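Local coordinates for hypothetical protein PH0495 (Pyrococcus horikoshii, PDB 1X3L) that catalyses the ATP-dependent phosphorylation of D-glycerate to 2-phosphoglycerate, with magnesium as its metal cofactor, at residues L11-E16 with A276-R281; G342-I347 with A364-G369; R353-L358 with G379-T384; A360-F365 with V429-T434. All blocks are in the same frame, centred on the assembly; numbering follows the deposited sequence.

Interaction 1: L11-E16 with A276-R281; sequences LRLVGE and AREAQR. With EDO (1,2-ethanediol), chain C.
A single carboxylate oxygen, E278 OE2, takes both nitrogens that R12 offers along one side of its guanidinium. R12 NE lies 2.8 Å from E278 OE2 and R12 NH2 lies 3.1 Å from the same oxygen. The oxygen sits at the guanidinium edge and in its plane, yet both donors meet it from the same face of the carboxylate, well above that plane, so this is not the flat pairing of two nitrogens with two oxygens. R12 holds CG anti to its backbone N (chi1 -178°) and runs extended to NE, long enough to bridge the gap between two roughly antiparallel helices whose segment axes pass 9.5 Å apart. Nearer the backbone of E278, its CG packs on L13 CD2 at 3.7 Å and on E16 CG at 3.8 Å; small A279 lets L13 CD2 come close. An alanine in place of E278 would probably leave R12 without its anionic mate and lose the CG contacts with L13 and E16, though CB would still touch both. The E16 and E278 carboxylates approach to 4.4 Å between their OE1 atoms, so the arginine probably also relieves their repulsion: helices 6-20 and 268-281 are joined by a salt bridge and by packed carbon.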
loop_
_atom_site.group_PDB
_atom_site.type_symbol
_atom_site.label_atom_id
_atom_site.label_comp_id
_atom_site.label_asym_id
_atom_site.label_seq_id
_atom_site.Cartn_x
_atom_site.Cartn_y
_atom_site.Cartn_z
ATOM N N LEU A 11 -20.056 -3.329 9.234
ATOM C CA LEU A 11 -18.973 -2.821 10.075
ATOM C C LEU A 11 -18.027 -3.941 10.514
ATOM O O LEU A 11 -16.823 -3.725 10.683
ATOM C CB LEU A 11 -19.551 -2.079 11.282
ATOM C CG LEU A 11 -20.285 -0.785 10.900
ATOM C CD1 LEU A 11 -20.939 -0.150 12.135
ATOM C CD2 LEU A 11 -19.302 0.183 10.272
ATOM N N ARG A 12 -18.574 -5.140 10.683
ATOM C CA ARG A 12 -17.770 -6.298 11.065
ATOM C C ARG A 12 -16.782 -6.633 9.938
ATOM O O ARG A 12 -15.620 -6.951 10.185
ATOM C CB ARG A 12 -18.682 -7.500 11.334
ATOM C CG ARG A 12 -17.956 -8.748 11.790
ATOM C CD ARG A 12 -18.927 -9.880 12.138
ATOM N NE ARG A 12 -18.219 -11.129 12.409
ATOM C CZ ARG A 12 -17.745 -11.484 13.599
ATOM N NH1 ARG A 12 -17.907 -10.684 14.645
ATOM N NH2 ARG A 12 -17.103 -12.638 13.746
ATOM N N LEU A 13 -17.251 -6.550 8.700
ATOM C CA LEU A 13 -16.423 -6.842 7.535
ATOM C C LEU A 13 -15.374 -5.746 7.316
ATOM O O LEU A 13 -14.276 -6.020 6.838
ATOM C CB LEU A 13 -17.310 -7.001 6.295
ATOM C CG LEU A 13 -18.304 -8.169 6.374
ATOM C CD1 LEU A 13 -19.190 -8.197 5.137
ATOM C CD2 LEU A 13 -17.542 -9.487 6.509
ATOM N N VAL A 14 -15.714 -4.506 7.662
ATOM C CA VAL A 14 -14.758 -3.413 7.531
ATOM C C VAL A 14 -13.609 -3.685 8.510
ATOM O O VAL A 14 -12.434 -3.530 8.170
ATOM C CB VAL A 14 -15.389 -2.045 7.886
ATOM C CG1 VAL A 14 -14.280 -1.005 8.074
ATOM C CG2 VAL A 14 -16.357 -1.604 6.772
ATOM N N GLY A 15 -13.960 -4.086 9.727
ATOM C CA GLY A 15 -12.956 -4.384 10.734
ATOM C C GLY A 15 -11.999 -5.479 10.284
ATOM O O GLY A 15 -10.796 -5.411 10.553
ATOM N N GLU A 16 -12.528 -6.489 9.596
ATOM C CA GLU A 16 -11.702 -7.593 9.105
ATOM C C GLU A 16 -10.680 -7.119 8.073
ATOM O O GLU A 16 -9.529 -7.548 8.086
ATOM C CB GLU A 16 -12.575 -8.686 8.482
ATOM C CG GLU A 16 -13.292 -9.559 9.492
ATOM C CD GLU A 16 -12.327 -10.349 10.361
ATOM O OE1 GLU A 16 -11.514 -11.120 9.806
ATOM O OE2 GLU A 16 -12.381 -10.200 11.598
ATOM N N ALA A 276 -14.218 -11.427 2.238
ATOM C CA ALA A 276 -14.962 -12.521 1.616
ATOM C C ALA A 276 -15.007 -13.762 2.507
ATOM O O ALA A 276 -16.013 -14.464 2.557
ATOM C CB ALA A 276 -14.337 -12.873 0.263
ATOM N N ARG A 277 -13.906 -14.019 3.203
ATOM C CA ARG A 277 -13.801 -15.164 4.098
ATOM C C ARG A 277 -14.766 -15.022 5.278
ATOM O O ARG A 277 -15.478 -15.964 5.625
ATOM C CB ARG A 277 -12.357 -15.284 4.594
ATOM C CG ARG A 277 -12.070 -16.487 5.481
ATOM C CD ARG A 277 -10.578 -16.555 5.858
ATOM N NE ARG A 277 -9.725 -16.782 4.688
ATOM C CZ ARG A 277 -8.938 -15.866 4.121
ATOM N NH1 ARG A 277 -8.867 -14.631 4.607
ATOM N NH2 ARG A 277 -8.223 -16.188 3.049
ATOM N N GLU A 278 -14.795 -13.844 5.892
ATOM C CA GLU A 278 -15.684 -13.604 7.027
ATOM C C GLU A 278 -17.137 -13.614 6.545
ATOM O O GLU A 278 -18.017 -14.156 7.214
ATOM C CB GLU A 278 -15.340 -12.263 7.687
ATOM C CG GLU A 278 -16.166 -11.901 8.913
ATOM C CD GLU A 278 -16.149 -12.977 9.985
ATOM O OE1 GLU A 278 -15.123 -13.671 10.125
ATOM O OE2 GLU A 278 -17.162 -13.119 10.700
ATOM N N ALA A 279 -17.379 -13.029 5.375
ATOM C CA ALA A 279 -18.722 -12.990 4.813
ATOM C C ALA A 279 -19.259 -14.414 4.666
ATOM O O ALA A 279 -20.407 -14.692 5.009
ATOM C CB ALA A 279 -18.711 -12.296 3.461
ATOM N N GLN A 280 -18.430 -15.314 4.152
ATOM C CA GLN A 280 -18.853 -16.700 3.981
ATOM C C GLN A 280 -19.166 -17.342 5.330
ATOM O O GLN A 280 -20.118 -18.107 5.447
ATOM C CB GLN A 280 -17.772 -17.486 3.234
ATOM C CG GLN A 280 -17.591 -16.986 1.801
ATOM C CD GLN A 280 -16.290 -17.435 1.166
ATOM O OE1 GLN A 280 -15.250 -17.441 1.812
ATOM N NE2 GLN A 280 -16.342 -17.789 -0.115
ATOM N N ARG A 281 -18.380 -17.017 6.354
ATOM C CA ARG A 281 -18.612 -17.571 7.686
ATOM C C ARG A 281 -19.948 -17.089 8.240
ATOM O O ARG A 281 -20.600 -17.791 9.016
ATOM C CB ARG A 281 -17.490 -17.165 8.644
ATOM C CG ARG A 281 -16.121 -17.705 8.264
ATOM C CD ARG A 281 -15.107 -17.462 9.374
ATOM N NE ARG A 281 -15.570 -18.048 10.628
ATOM C CZ ARG A 281 -14.871 -18.062 11.760
ATOM N NH1 ARG A 281 -13.660 -17.519 11.811
ATOM N NH2 ARG A 281 -15.389 -18.628 12.844
HETATM C C1 EDO C . -17.535 -1.568 14.135
HETATM O O1 EDO C . -17.549 -3.002 14.270
HETATM C C2 EDO C . -16.172 -1.068 13.621
HETATM O O2 EDO C . -15.862 -1.624 12.328
#

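Interaction 2: G342-I347 with A364-G369; sequences GPNQEI and AFDTDG
I347, whose side chain rests on A364, gives its backbone N to P343 O at 2.9 Å, and the same oxygen takes a second, weak bond from E346 N. With the bond from E346 N to G342 O, the residue at the N-cap position, the I347 bond belongs to the first turn of helix 343-351. P343 suits this turn because it has no N-H to satisfy there, and D371 accepts from N344 N and Q345 N with its two carboxylate oxygens.

Across the contact, N344 carries most of the packing. Chi1 (-72°) sets its CG beside the backbone N, near F365 N and C; beyond it the amide reaches A364 CB with OD1, at 3.6 Å, and D366 CB with ND2, at 3.5 Å. N344 ND2 also approaches D366 N, but both are donors and do not bond; the amide N is instead hydrogen-bonded to S427 OG on the next strand. An alanine in place of N344 would probably leave S427 without this partner and the strand backbone less well covered. One turn on, I347 CG2 touches A364 CB at 3.9 Å, where a small methyl lets helix and strand approach closely.

At the end of the strand, D366 OD1 accepts from D368 N in an Asx turn, and G369, with phi 93°, closes the type I turn. The D366 side chain is about 11 Å from that of K58, a substrate-binding residue by similarity. The axes of segments 343-347 and 364-366, parts of helix 343-351 and strand 359-366, pass 7.0 Å apart and run nearly antiparallel; A297 of helix 297-314 touches I347, while Q345 turns to helix 405-411.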
loop_
_atom_site.group_PDB
_atom_site.type_symbol
_atom_site.label_atom_id
_atom_site.label_comp_id
_atom_site.label_asym_id
_atom_site.label_seq_id
_atom_site.Cartn_x
_atom_site.Cartn_y
_atom_site.Cartn_z
ATOM N N GLY A 342 -14.898 13.425 -0.034
ATOM C CA GLY A 342 -13.821 12.625 -0.597
ATOM C C GLY A 342 -14.344 11.517 -1.504
ATOM O O GLY A 342 -15.555 11.349 -1.624
ATOM N N PRO A 343 -13.455 10.722 -2.131
ATOM C CA PRO A 343 -13.849 9.630 -3.034
ATOM C C PRO A 343 -14.876 8.643 -2.471
ATOM O O PRO A 343 -15.986 8.529 -2.989
ATOM C CB PRO A 343 -12.520 8.946 -3.357
ATOM C CG PRO A 343 -11.507 10.055 -3.204
ATOM C CD PRO A 343 -11.992 10.752 -1.954
ATOM N N ASN A 344 -14.502 7.933 -1.412
ATOM C CA ASN A 344 -15.393 6.930 -0.829
ATOM C C ASN A 344 -16.715 7.536 -0.338
ATOM O O ASN A 344 -17.777 6.933 -0.427
ATOM C CB ASN A 344 -14.660 6.263 0.333
ATOM C CG ASN A 344 -13.574 5.378 -0.216
ATOM O OD1 ASN A 344 -13.813 4.498 -1.036
ATOM N ND2 ASN A 344 -12.339 5.640 0.245
ATOM N N GLN A 345 -16.684 8.764 0.166
ATOM C CA GLN A 345 -17.923 9.402 0.587
ATOM C C GLN A 345 -18.805 9.636 -0.639
ATOM O O GLN A 345 -20.028 9.514 -0.562
ATOM C CB GLN A 345 -17.633 10.727 1.280
ATOM C CG GLN A 345 -16.935 10.563 2.626
ATOM C CD GLN A 345 -16.374 11.870 3.131
ATOM O OE1 GLN A 345 -17.119 12.790 3.480
ATOM N NE2 GLN A 345 -15.051 11.972 3.156
ATOM N N GLU A 346 -18.196 9.960 -1.777
ATOM C CA GLU A 346 -19.001 10.184 -2.974
ATOM C C GLU A 346 -19.514 8.871 -3.567
ATOM O O GLU A 346 -20.594 8.833 -4.145
ATOM C CB GLU A 346 -18.224 11.006 -4.017
ATOM C CG GLU A 346 -18.348 12.507 -3.761
ATOM C CD GLU A 346 -17.933 13.373 -4.945
ATOM O OE1 GLU A 346 -18.032 12.904 -6.098
ATOM O OE2 GLU A 346 -17.528 14.537 -4.719
ATOM N N ILE A 347 -18.750 7.794 -3.409
ATOM C CA ILE A 347 -19.189 6.492 -3.903
ATOM C C ILE A 347 -20.470 6.123 -3.158
ATOM O O ILE A 347 -21.489 5.774 -3.764
ATOM C CB ILE A 347 -18.153 5.383 -3.612
ATOM C CG1 ILE A 347 -16.946 5.522 -4.547
ATOM C CG2 ILE A 347 -18.811 4.012 -3.752
ATOM C CD1 ILE A 347 -15.852 4.492 -4.282
ATOM N N ALA A 364 -18.079 2.221 1.683
ATOM C CA ALA A 364 -16.851 2.473 0.925
ATOM C C ALA A 364 -15.902 3.195 1.874
ATOM O O ALA A 364 -16.272 4.200 2.471
ATOM C CB ALA A 364 -17.152 3.348 -0.289
ATOM N N PHE A 365 -14.681 2.692 2.009
ATOM C CA PHE A 365 -13.738 3.308 2.927
ATOM C C PHE A 365 -12.289 3.180 2.491
ATOM O O PHE A 365 -11.920 2.246 1.788
ATOM C CB PHE A 365 -13.904 2.681 4.317
ATOM C CG PHE A 365 -13.591 1.209 4.357
ATOM C CD1 PHE A 365 -12.382 0.753 4.881
ATOM C CD2 PHE A 365 -14.494 0.277 3.857
ATOM C CE1 PHE A 365 -12.080 -0.612 4.905
ATOM C CE2 PHE A 365 -14.201 -1.088 3.875
ATOM C CZ PHE A 365 -12.992 -1.530 4.400
ATOM N N ASP A 366 -11.473 4.131 2.930
ATOM C CA ASP A 366 -10.049 4.134 2.627
ATOM C C ASP A 366 -9.372 3.511 3.850
ATOM O O ASP A 366 -9.570 3.982 4.975
ATOM C CB ASP A 366 -9.557 5.570 2.440
ATOM C CG ASP A 366 -8.259 5.646 1.662
ATOM O OD1 ASP A 366 -7.321 4.884 1.979
ATOM O OD2 ASP A 366 -8.179 6.479 0.732
ATOM N N THR A 367 -8.584 2.461 3.641
ATOM C CA THR A 367 -7.925 1.794 4.756
ATOM C C THR A 367 -6.889 2.643 5.486
ATOM O O THR A 367 -6.412 2.241 6.545
ATOM C CB THR A 367 -7.253 0.470 4.320
ATOM O OG1 THR A 367 -6.308 0.731 3.275
ATOM C CG2 THR A 367 -8.313 -0.525 3.823
ATOM N N ASP A 368 -6.529 3.808 4.946
ATOM C CA ASP A 368 -5.554 4.631 5.655
ATOM C C ASP A 368 -6.227 5.530 6.684
ATOM O O ASP A 368 -5.562 6.304 7.365
ATOM C CB ASP A 368 -4.680 5.464 4.698
ATOM C CG ASP A 368 -5.442 6.560 3.983
ATOM O OD1 ASP A 368 -6.525 6.970 4.451
ATOM O OD2 ASP A 368 -4.935 7.033 2.945
ATOM N N GLY A 369 -7.551 5.431 6.790
ATOM C CA GLY A 369 -8.264 6.215 7.785
ATOM C C GLY A 369 -8.836 7.561 7.394
ATOM O O GLY A 369 -9.650 8.118 8.137
#

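Interaction 3: R353-L358 with G379-T384; sequences RKISDL and GIVDGT
I355 reaches strand 378-382 with its CD1, which lies 3.6 Å from D382 O and 4.1 Å from V381 CG2. Its CG1 stands between the backbone N and the carbonyl carbon (chi1 69°), a less common setting for isoleucine, while I362 and V308 also touch this side chain and help to bury it. I355 O accepts L358 N within the loop and also faces G383 CA at 3.3 Å, a CH...O contact.

S356 opens the bend of a type II turn that runs from I355 to L358. Its CB points away from the strand, yet S356 OG is joined through one water to G383 O. D357 follows with a positive phi (71°), which an aspartate tolerates better than most residues with side chains. The turn presents D357 N to G383 O at 2.7 Å, nearly straight and on a lone pair in the carbonyl plane; the D357 carboxylate makes a salt bridge with K387. L358 O then meets G383 CA at 3.3 Å in a second CH...O contact. A CB on G383 would fall against L358 O, so this turn has room only for a glycine here.

Just before the glycine, D382 OD1 accepts T384 N (2.8 Å), a capping bond ahead of helix 385-391, and also T384 OG1 (2.6 Å), while D382 OD2 pairs with R7. Across the contact the polar links are made largely by backbone atoms, so they probably depend little on side-chain identity except at G383, whose CA must stay bare for the carbonyl oxygens of I355 and L358 to meet it.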
loop_
_atom_site.group_PDB
_atom_site.type_symbol
_atom_site.label_atom_id
_atom_site.label_comp_id
_atom_site.label_asym_id
_atom_site.label_seq_id
_atom_site.Cartn_x
_atom_site.Cartn_y
_atom_site.Cartn_z
ATOM N N ARG A 353 -29.426 6.573 -4.202
ATOM C CA ARG A 353 -30.672 6.541 -4.956
ATOM C C ARG A 353 -30.968 5.183 -5.577
ATOM O O ARG A 353 -32.097 4.697 -5.510
ATOM C CB ARG A 353 -30.681 7.616 -6.046
ATOM C CG ARG A 353 -32.051 7.761 -6.715
ATOM C CD ARG A 353 -32.216 9.116 -7.388
ATOM N NE ARG A 353 -33.615 9.393 -7.717
ATOM C CZ ARG A 353 -34.077 10.589 -8.079
ATOM N NH1 ARG A 353 -33.251 11.627 -8.162
ATOM N NH2 ARG A 353 -35.365 10.751 -8.353
ATOM N N LYS A 354 -29.957 4.556 -6.163
ATOM C CA LYS A 354 -30.166 3.258 -6.789
ATOM C C LYS A 354 -30.481 2.127 -5.817
ATOM O O LYS A 354 -31.095 1.141 -6.214
ATOM C CB LYS A 354 -28.959 2.881 -7.654
ATOM C CG LYS A 354 -29.018 3.466 -9.068
ATOM C CD LYS A 354 -27.774 3.116 -9.866
ATOM C CE LYS A 354 -27.883 3.587 -11.306
ATOM N NZ LYS A 354 -28.876 2.803 -12.078
ATOM N N ILE A 355 -30.072 2.246 -4.555
ATOM C CA ILE A 355 -30.359 1.170 -3.610
ATOM C C ILE A 355 -31.506 1.516 -2.670
ATOM O O ILE A 355 -31.781 0.783 -1.718
ATOM C CB ILE A 355 -29.114 0.767 -2.755
ATOM C CG1 ILE A 355 -28.746 1.888 -1.779
ATOM C CG2 ILE A 355 -27.928 0.439 -3.674
ATOM C CD1 ILE A 355 -27.705 1.465 -0.736
ATOM N N SER A 356 -32.170 2.636 -2.940
ATOM C CA SER A 356 -33.299 3.072 -2.129
ATOM C C SER A 356 -34.364 1.975 -2.042
ATOM O O SER A 356 -34.738 1.376 -3.051
ATOM C CB SER A 356 -33.919 4.341 -2.727
ATOM O OG SER A 356 -34.983 4.815 -1.917
ATOM N N ASP A 357 -34.836 1.714 -0.825
ATOM C CA ASP A 357 -35.861 0.703 -0.568
ATOM C C ASP A 357 -35.422 -0.754 -0.725
ATOM O O ASP A 357 -36.244 -1.667 -0.632
ATOM C CB ASP A 357 -37.093 0.958 -1.442
ATOM C CG ASP A 357 -37.819 2.234 -1.062
ATOM O OD1 ASP A 357 -37.989 2.476 0.152
ATOM O OD2 ASP A 357 -38.227 2.989 -1.973
ATOM N N LEU A 358 -34.136 -0.982 -0.961
ATOM C CA LEU A 358 -33.648 -2.348 -1.094
ATOM C C LEU A 358 -33.038 -2.811 0.232
ATOM O O LEU A 358 -32.638 -1.989 1.063
ATOM C CB LEU A 358 -32.596 -2.437 -2.209
ATOM C CG LEU A 358 -33.049 -1.986 -3.601
ATOM C CD1 LEU A 358 -31.891 -2.102 -4.587
ATOM C CD2 LEU A 358 -34.228 -2.837 -4.054
ATOM N N GLY A 379 -17.899 6.431 3.539
ATOM C CA GLY A 379 -19.324 6.510 3.796
ATOM C C GLY A 379 -19.977 5.148 3.930
ATOM O O GLY A 379 -19.440 4.140 3.474
ATOM N N ILE A 380 -21.137 5.119 4.573
ATOM C CA ILE A 380 -21.878 3.877 4.754
ATOM C C ILE A 380 -23.354 4.235 4.610
ATOM O O ILE A 380 -23.871 5.087 5.329
ATOM C CB ILE A 380 -21.567 3.228 6.140
ATOM C CG1 ILE A 380 -22.409 1.966 6.328
ATOM C CG2 ILE A 380 -21.807 4.233 7.273
ATOM C CD1 ILE A 380 -22.019 1.142 7.568
ATOM N N VAL A 381 -24.017 3.590 3.654
ATOM C CA VAL A 381 -25.415 3.858 3.362
ATOM C C VAL A 381 -26.193 2.566 3.172
ATOM O O VAL A 381 -25.616 1.522 2.872
ATOM C CB VAL A 381 -25.546 4.688 2.056
ATOM C CG1 VAL A 381 -24.867 6.053 2.217
ATOM C CG2 VAL A 381 -24.899 3.926 0.898
ATOM N N ASP A 382 -27.506 2.631 3.352
ATOM C CA ASP A 382 -28.338 1.455 3.156
ATOM C C ASP A 382 -29.582 1.834 2.368
ATOM O O ASP A 382 -29.669 2.945 1.843
ATOM C CB ASP A 382 -28.717 0.812 4.496
ATOM C CG ASP A 382 -29.397 1.780 5.446
ATOM O OD1 ASP A 382 -30.227 2.587 4.981
ATOM O OD2 ASP A 382 -29.104 1.722 6.662
ATOM N N GLY A 383 -30.536 0.909 2.283
ATOM C CA GLY A 383 -31.761 1.158 1.538
ATOM C C GLY A 383 -32.685 2.233 2.089
ATOM O O GLY A 383 -33.655 2.625 1.428
ATOM N N THR A 384 -32.402 2.721 3.292
ATOM C CA THR A 384 -33.240 3.759 3.884
ATOM C C THR A 384 -32.615 5.143 3.745
ATOM O O THR A 384 -33.283 6.154 3.962
ATOM C CB THR A 384 -33.450 3.540 5.386
ATOM O OG1 THR A 384 -32.247 3.887 6.082
ATOM C CG2 THR A 384 -33.808 2.091 5.678
HETATM O O HOH W 1 -34.372 5.404 0.792
#

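Interaction 4: A360-F365 with V429-T434; sequences ALIVAF and VIAIVT
V363 holds CG1 between its backbone N and carbonyl carbon (chi1 56°), which sets it 3.6 Å from I430 CB, and I430 keeps CG1 anti to its carbonyl carbon (chi1 -58°). The two side chains lie side by side, pointing the same way. They belong to an antiparallel beta ladder in the middle of the mixed sheet of the C-terminal alpha/beta domain.

Four backbone bonds tie the ladder in two hydrogen-bonded pairs. L361 N donates to I432 O at 2.8 Å and I432 N to L361 O at 2.7 Å; V363 N reaches I430 O at 3.0 Å and I430 N reaches V363 O at 2.8 Å. A360 with V433, I362 with A431 and A364 with V429 form the non-hydrogen-bonded pairs between and beyond them.

Side chains alternate between two faces, each covered by helices. A360, I362, A364, V429, A431 and V433 face helices 343-351 and 297-314, where the alanines suit close helix packing and I362 CG2 touches V429 CG1 at 3.9 Å. L361, V363, I430 and I432 face the other way, toward helix 6-20. Beta-branched valine and isoleucine accept extended backbone angles readily, and with L361 and the alanines they fill the buried space between sheet and helices. At the end of the ladder the tip of I430 reaches the aromatic ring of F365, its CD1 4.1 Å from F365 CE2 at the ring edge, near the ring plane.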
loop_
_atom_site.group_PDB
_atom_site.type_symbol
_atom_site.label_atom_id
_atom_site.label_comp_id
_atom_site.label_asym_id
_atom_site.label_seq_id
_atom_site.Cartn_x
_atom_site.Cartn_y
_atom_site.Cartn_z
ATOM N N ALA A 360 -30.254 -3.671 1.239
ATOM C CA ALA A 360 -28.847 -3.664 0.889
ATOM C C ALA A 360 -28.070 -2.590 1.627
ATOM O O ALA A 360 -28.645 -1.656 2.191
ATOM C CB ALA A 360 -28.701 -3.467 -0.618
ATOM N N LEU A 361 -26.753 -2.732 1.618
ATOM C CA LEU A 361 -25.884 -1.770 2.269
ATOM C C LEU A 361 -24.614 -1.640 1.459
ATOM O O LEU A 361 -24.150 -2.607 0.852
ATOM C CB LEU A 361 -25.552 -2.218 3.698
ATOM C CG LEU A 361 -24.604 -1.340 4.529
ATOM C CD1 LEU A 361 -24.932 -1.461 6.009
ATOM C CD2 LEU A 361 -23.158 -1.749 4.268
ATOM N N ILE A 362 -24.084 -0.426 1.409
ATOM C CA ILE A 362 -22.838 -0.172 0.712
ATOM C C ILE A 362 -21.956 0.647 1.637
ATOM O O ILE A 362 -22.366 1.699 2.139
ATOM C CB ILE A 362 -23.033 0.626 -0.602
ATOM C CG1 ILE A 362 -23.655 -0.269 -1.678
ATOM C CG2 ILE A 362 -21.679 1.148 -1.095
ATOM C CD1 ILE A 362 -23.923 0.437 -2.999
ATOM N N VAL A 363 -20.755 0.146 1.894
ATOM C CA VAL A 363 -19.820 0.886 2.721
ATOM C C VAL A 363 -18.527 0.991 1.917
ATOM O O VAL A 363 -17.974 -0.019 1.478
ATOM C CB VAL A 363 -19.583 0.191 4.097
ATOM C CG1 VAL A 363 -19.115 -1.235 3.911
ATOM C CG2 VAL A 363 -18.567 0.986 4.906
ATOM N N ALA A 364 -18.079 2.221 1.683
ATOM C CA ALA A 364 -16.851 2.473 0.925
ATOM C C ALA A 364 -15.902 3.195 1.874
ATOM O O ALA A 364 -16.272 4.200 2.471
ATOM C CB ALA A 364 -17.152 3.348 -0.289
ATOM N N PHE A 365 -14.681 2.692 2.009
ATOM C CA PHE A 365 -13.738 3.308 2.927
ATOM C C PHE A 365 -12.289 3.180 2.491
ATOM O O PHE A 365 -11.920 2.246 1.788
ATOM C CB PHE A 365 -13.904 2.681 4.317
ATOM C CG PHE A 365 -13.591 1.209 4.357
ATOM C CD1 PHE A 365 -12.382 0.753 4.881
ATOM C CD2 PHE A 365 -14.494 0.277 3.857
ATOM C CE1 PHE A 365 -12.080 -0.612 4.905
ATOM C CE2 PHE A 365 -14.201 -1.088 3.875
ATOM C CZ PHE A 365 -12.992 -1.530 4.400
ATOM N N VAL A 429 -14.838 -1.199 -1.302
ATOM C CA VAL A 429 -16.266 -0.965 -1.282
ATOM C C VAL A 429 -16.909 -2.317 -1.017
ATOM O O VAL A 429 -16.639 -3.288 -1.722
ATOM C CB VAL A 429 -16.808 -0.455 -2.635
ATOM C CG1 VAL A 429 -18.301 -0.198 -2.513
ATOM C CG2 VAL A 429 -16.083 0.826 -3.058
ATOM N N ILE A 430 -17.743 -2.391 0.008
ATOM C CA ILE A 430 -18.416 -3.643 0.305
ATOM C C ILE A 430 -19.902 -3.441 0.037
ATOM O O ILE A 430 -20.508 -2.520 0.585
ATOM C CB ILE A 430 -18.229 -4.050 1.778
ATOM C CG1 ILE A 430 -16.737 -4.175 2.109
ATOM C CG2 ILE A 430 -18.937 -5.375 2.043
ATOM C CD1 ILE A 430 -16.459 -4.521 3.588
ATOM N N ALA A 431 -20.482 -4.276 -0.822
ATOM C CA ALA A 431 -21.907 -4.176 -1.123
ATOM C C ALA A 431 -22.606 -5.426 -0.597
ATOM O O ALA A 431 -22.243 -6.552 -0.944
ATOM C CB ALA A 431 -22.128 -4.036 -2.633
ATOM N N ILE A 432 -23.611 -5.231 0.247
ATOM C CA ILE A 432 -24.326 -6.358 0.823
ATOM C C ILE A 432 -25.792 -6.364 0.426
ATOM O O ILE A 432 -26.468 -5.342 0.511
ATOM C CB ILE A 432 -24.258 -6.328 2.370
ATOM C CG1 ILE A 432 -22.801 -6.266 2.831
ATOM C CG2 ILE A 432 -24.962 -7.553 2.944
ATOM C CD1 ILE A 432 -22.644 -5.989 4.314
ATOM N N VAL A 433 -26.276 -7.514 -0.032
ATOM C CA VAL A 433 -27.689 -7.658 -0.375
ATOM C C VAL A 433 -28.161 -8.872 0.421
ATOM O O VAL A 433 -27.681 -9.985 0.217
ATOM C CB VAL A 433 -27.915 -7.904 -1.876
ATOM C CG1 VAL A 433 -29.411 -7.939 -2.169
ATOM C CG2 VAL A 433 -27.248 -6.808 -2.696
ATOM N N THR A 434 -29.085 -8.654 1.347
ATOM C CA THR A 434 -29.571 -9.743 2.182
ATOM C C THR A 434 -30.834 -10.402 1.648
ATOM O O THR A 434 -31.145 -11.535 2.006
ATOM C CB THR A 434 -29.835 -9.250 3.614
ATOM O OG1 THR A 434 -30.717 -8.122 3.576
ATOM C CG2 THR A 434 -28.531 -8.832 4.281
#

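Interactions 2, 3 and 4 converge on one mixed sheet: 2 and 4 share A364 and F365 of strand 359-366, and 3 brings in the neighbouring strand 378-382, where V381 O and G379 O lie at bonding distance from I362 N and A364 N. Interaction 4 is the wholly buried core, apolar side chains around backbone bonds. Interaction 2 is also buried but leads from sheet to turn and uses the amide of an asparagine, whereas interaction 3, at the opposite end of strand 359-366, is only partly buried and uses glycine, water and capping. Interaction 1 joins two helices outside the sheet: its arginine lies at the surface and its glutamate is buried, while V14 and L13 pack onto F365, V363 and I430 of interaction 4.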